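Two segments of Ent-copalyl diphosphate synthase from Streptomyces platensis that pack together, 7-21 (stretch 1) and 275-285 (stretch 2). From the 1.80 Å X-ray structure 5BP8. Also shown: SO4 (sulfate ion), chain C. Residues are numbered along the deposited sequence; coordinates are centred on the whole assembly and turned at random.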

# COMPACT_ATOMS: atom_id res chain seq x y z
N PRO A 7 -23.59 -20.13 -3.23
CA PRO A 7 -22.46 -20.44 -2.33
C PRO A 7 -21.63 -19.17 -2.10
O PRO A 7 -21.07 -18.97 -1.01
CB PRO A 7 -21.64 -21.47 -3.12
CG PRO A 7 -21.93 -21.17 -4.55
CD PRO A 7 -23.34 -20.63 -4.61
N ARG A 8 -21.59 -18.32 -3.12
CA ARG A 8 -20.84 -17.10 -3.05
C ARG A 8 -21.62 -16.00 -2.33
O ARG A 8 -21.00 -15.06 -1.84
CB ARG A 8 -20.34 -16.68 -4.43
CG ARG A 8 -19.53 -17.79 -5.08
CD ARG A 8 -18.31 -17.32 -5.84
NE ARG A 8 -17.62 -18.46 -6.46
CZ ARG A 8 -16.68 -19.22 -5.88
NH1 ARG A 8 -16.25 -18.97 -4.64
NH2 ARG A 8 -16.14 -20.22 -6.56
N GLU A 9 -22.95 -16.13 -2.22
CA GLU A 9 -23.70 -15.24 -1.31
C GLU A 9 -23.25 -15.45 0.13
O GLU A 9 -23.07 -14.48 0.91
CB GLU A 9 -25.23 -15.46 -1.41
CG GLU A 9 -25.86 -14.81 -2.63
CD GLU A 9 -27.30 -15.26 -2.88
OE1 GLU A 9 -27.78 -15.06 -4.00
OE2 GLU A 9 -27.95 -15.83 -1.96
N ALA A 10 -23.08 -16.71 0.51
CA ALA A 10 -22.59 -17.06 1.84
C ALA A 10 -21.19 -16.52 2.05
O ALA A 10 -20.85 -16.01 3.11
CB ALA A 10 -22.62 -18.58 2.03
N GLU A 11 -20.35 -16.67 1.03
CA GLU A 11 -19.01 -16.10 1.07
C GLU A 11 -19.02 -14.59 1.26
O GLU A 11 -18.22 -14.08 2.01
CB GLU A 11 -18.29 -16.37 -0.23
CG GLU A 11 -17.53 -17.66 -0.26
CD GLU A 11 -16.66 -17.74 -1.49
OE1 GLU A 11 -17.17 -18.30 -2.49
OE2 GLU A 11 -15.51 -17.21 -1.48
N ALA A 12 -19.90 -13.90 0.54
CA ALA A 12 -20.04 -12.46 0.70
C ALA A 12 -20.41 -12.07 2.12
O ALA A 12 -19.84 -11.13 2.70
CB ALA A 12 -21.04 -11.89 -0.30
N ALA A 13 -21.35 -12.79 2.70
CA ALA A 13 -21.78 -12.51 4.05
C ALA A 13 -20.66 -12.77 5.07
O ALA A 13 -20.49 -12.04 6.03
CB ALA A 13 -23.01 -13.33 4.39
N ALA A 14 -19.88 -13.83 4.84
CA ALA A 14 -18.76 -14.16 5.73
C ALA A 14 -17.66 -13.11 5.62
O ALA A 14 -17.06 -12.73 6.63
CB ALA A 14 -18.20 -15.54 5.37
N LEU A 15 -17.40 -12.63 4.41
CA LEU A 15 -16.38 -11.58 4.21
C LEU A 15 -16.80 -10.28 4.92
O LEU A 15 -16.00 -9.63 5.60
CB LEU A 15 -16.19 -11.30 2.73
CG LEU A 15 -15.01 -10.41 2.36
CD1 LEU A 15 -13.70 -11.08 2.77
CD2 LEU A 15 -15.05 -10.14 0.86
N LEU A 16 -18.07 -9.90 4.77
CA LEU A 16 -18.57 -8.69 5.42
C LEU A 16 -18.46 -8.81 6.93
O LEU A 16 -18.03 -7.88 7.62
CB LEU A 16 -20.00 -8.38 4.97
CG LEU A 16 -20.11 -7.90 3.51
CD1 LEU A 16 -21.56 -7.95 3.06
CD2 LEU A 16 -19.55 -6.49 3.36
N ALA A 17 -18.82 -9.97 7.46
CA ALA A 17 -18.79 -10.19 8.88
C ALA A 17 -17.36 -10.15 9.43
O ALA A 17 -17.12 -9.60 10.51
CB ALA A 17 -19.45 -11.51 9.25
N ALA A 18 -16.43 -10.74 8.69
CA ALA A 18 -15.04 -10.77 9.13
C ALA A 18 -14.47 -9.35 9.12
O ALA A 18 -13.72 -8.99 10.03
CB ALA A 18 -14.21 -11.67 8.25
N THR A 19 -14.84 -8.57 8.12
CA THR A 19 -14.44 -7.18 8.04
C THR A 19 -14.97 -6.36 9.20
O THR A 19 -14.24 -5.60 9.85
CB THR A 19 -14.84 -6.59 6.68
OG1 THR A 19 -14.33 -7.42 5.63
CG2 THR A 19 -14.28 -5.18 6.54
N VAL A 20 -16.26 -6.55 9.53
CA VAL A 20 -16.82 -5.91 10.71
C VAL A 20 -16.02 -6.23 11.97
O VAL A 20 -15.79 -5.37 12.81
CB VAL A 20 -18.31 -6.33 10.92
CG1 VAL A 20 -18.78 -5.94 12.31
CG2 VAL A 20 -19.18 -5.69 9.87
N ALA A 21 -15.60 -7.48 12.10
CA ALA A 21 -14.95 -7.93 13.32
C ALA A 21 -13.48 -7.49 13.38
O ALA A 21 -12.82 -7.73 14.38
CB ALA A 21 -15.04 -9.43 13.43
N GLY A 275 -22.28 -8.24 -8.19
CA GLY A 275 -23.62 -8.75 -8.54
C GLY A 275 -24.21 -9.71 -7.52
O GLY A 275 -25.33 -10.19 -7.70
N LEU A 276 -23.50 -9.99 -6.42
CA LEU A 276 -24.03 -10.83 -5.34
C LEU A 276 -25.05 -10.10 -4.46
O LEU A 276 -24.95 -8.90 -4.23
CB LEU A 276 -22.89 -11.36 -4.45
CG LEU A 276 -21.93 -12.30 -5.16
CD1 LEU A 276 -20.69 -12.52 -4.28
CD2 LEU A 276 -22.57 -13.64 -5.48
N ARG A 277 -26.02 -10.87 -3.95
CA ARG A 277 -26.99 -10.37 -3.00
C ARG A 277 -26.43 -10.52 -1.60
O ARG A 277 -25.91 -11.56 -1.24
CB ARG A 277 -28.34 -11.12 -3.10
CG ARG A 277 -29.16 -10.79 -4.34
CD ARG A 277 -30.55 -11.43 -4.31
NE ARG A 277 -30.56 -12.74 -4.96
CZ ARG A 277 -30.61 -13.93 -4.35
NH1 ARG A 277 -30.60 -15.04 -5.08
NH2 ARG A 277 -30.66 -14.04 -3.02
N TYR A 278 -26.51 -9.44 -0.84
CA TYR A 278 -26.09 -9.43 0.55
C TYR A 278 -26.68 -8.20 1.16
O TYR A 278 -27.15 -7.30 0.44
CB TYR A 278 -24.56 -9.34 0.67
CG TYR A 278 -24.01 -8.13 -0.01
CD1 TYR A 278 -23.87 -6.92 0.67
CD2 TYR A 278 -23.67 -8.17 -1.35
CE1 TYR A 278 -23.38 -5.79 0.04
CE2 TYR A 278 -23.17 -7.06 -1.99
CZ TYR A 278 -23.04 -5.88 -1.30
OH TYR A 278 -22.56 -4.79 -1.98
N GLU A 279 -26.65 -8.16 2.48
CA GLU A 279 -26.97 -6.97 3.24
C GLU A 279 -25.66 -6.45 3.87
O GLU A 279 -25.01 -7.16 4.66
CB GLU A 279 -28.00 -7.33 4.30
CG GLU A 279 -28.41 -6.20 5.22
CD GLU A 279 -29.20 -5.11 4.51
OE1 GLU A 279 -29.70 -5.34 3.38
OE2 GLU A 279 -29.34 -4.02 5.11
N ALA A 280 -25.26 -5.23 3.51
CA ALA A 280 -24.11 -4.59 4.16
C ALA A 280 -24.42 -4.42 5.63
O ALA A 280 -25.48 -3.86 5.99
CB ALA A 280 -23.80 -3.24 3.54
N PRO A 281 -23.53 -4.92 6.50
CA PRO A 281 -23.74 -4.68 7.91
C PRO A 281 -23.71 -3.18 8.18
O PRO A 281 -22.83 -2.46 7.68
CB PRO A 281 -22.55 -5.39 8.58
CG PRO A 281 -22.12 -6.42 7.61
CD PRO A 281 -22.37 -5.81 6.27
N ALA A 282 -24.68 -2.71 8.96
CA ALA A 282 -24.76 -1.31 9.33
C ALA A 282 -23.47 -0.80 9.95
O ALA A 282 -23.14 0.36 9.78
CB ALA A 282 -25.91 -1.11 10.31
N ALA A 283 -22.76 -1.65 10.69
CA ALA A 283 -21.55 -1.25 11.36
C ALA A 283 -20.50 -0.73 10.37
O ALA A 283 -19.75 0.18 10.72
CB ALA A 283 -20.96 -2.39 12.20
N LEU A 284 -20.43 -1.29 9.16
CA LEU A 284 -19.44 -0.80 8.19
C LEU A 284 -19.83 0.58 7.72
O LEU A 284 -18.99 1.47 7.63
CB LEU A 284 -19.30 -1.72 6.97
CG LEU A 284 -18.74 -3.11 7.25
CD1 LEU A 284 -18.51 -3.83 5.94
CD2 LEU A 284 -17.46 -3.05 8.08
N LEU A 285 -21.12 0.76 7.42
CA LEU A 285 -21.58 2.01 6.86
C LEU A 285 -21.51 3.09 7.94
O LEU A 285 -21.14 4.23 7.65
CB LEU A 285 -23.01 1.89 6.30
CG LEU A 285 -23.28 0.75 5.31
CD1 LEU A 285 -24.74 0.71 4.87
CD2 LEU A 285 -22.39 0.88 4.09
S SO4 C . -13.32 -21.46 -3.84
O1 SO4 C . -14.39 -21.91 -4.78
O2 SO4 C . -12.03 -21.56 -4.55
O3 SO4 C . -13.28 -22.34 -2.65
O4 SO4 C . -13.60 -20.07 -3.40
O HOH W 1 -25.04 -12.62 1.33
O HOH W 2 -26.33 -13.38 -5.37

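Stretch 1 is helical from Pro7 to Val20, its turns tied by i+4 to i backbone hydrogen bonds such as Leu16 N to Ala12 O at 3.0 Å. Stretch 2 runs alongside it in the same general direction: an extended segment follows Gly275, which leaves the preceding helix with positive phi, and Pro281 occupies the N-cap position of the helix beginning at Ala282. The register passes from Glu9 beside Leu276 (CA to CA 6.0 Å), through Leu16 beside Pro281 (CA to CA 7.0 Å), to Val20 beside Leu284 (CA to CA 6.3 Å). No direct hydrogen bond joins the stretches; their side chains meet largely through van der Waals contacts between apolar surfaces, which keep hydrocarbon away from water. At the start, Leu276 CD1 lies 4.0 Å from Ala12 CB and 3.5 Å from Arg8 O. One helical turn on from Ala12, Leu16 points toward stretch 2 and meets three side chains: its CD1 lies 3.5 Å from Tyr278 CD1, its CB 3.7 Å from Pro281 CD, and its CD2 3.8 Å from Leu284 CD1. Val20 extends this hydrophobic strip, with CG2 3.6 Å from both Pro281 CB and Leu284 CD2. The polar link is at the other end, where Glu9 OE1 sits 3.0 Å from Arg277 NH1, over one guanidinium face; this salt bridge joins charges without an N-H directed at the oxygen. Two waters also bridge Glu9 and Arg277 nearby. Water 1 serves two carbonyls by supplying both protons, to Glu9 O (2.7 Å) and Arg277 O (2.9 Å), while water 2 donates to Glu9 OE1 (2.6 Å) and accepts from Arg277 N (2.9 Å). Arg8 turns its charged end away, forming a very short salt bridge from NH1 to Glu11 OE1 (2.4 Å) and binding sulfate through NH2 to O1 (3.0 Å) and NH1 to O4 (3.1 Å).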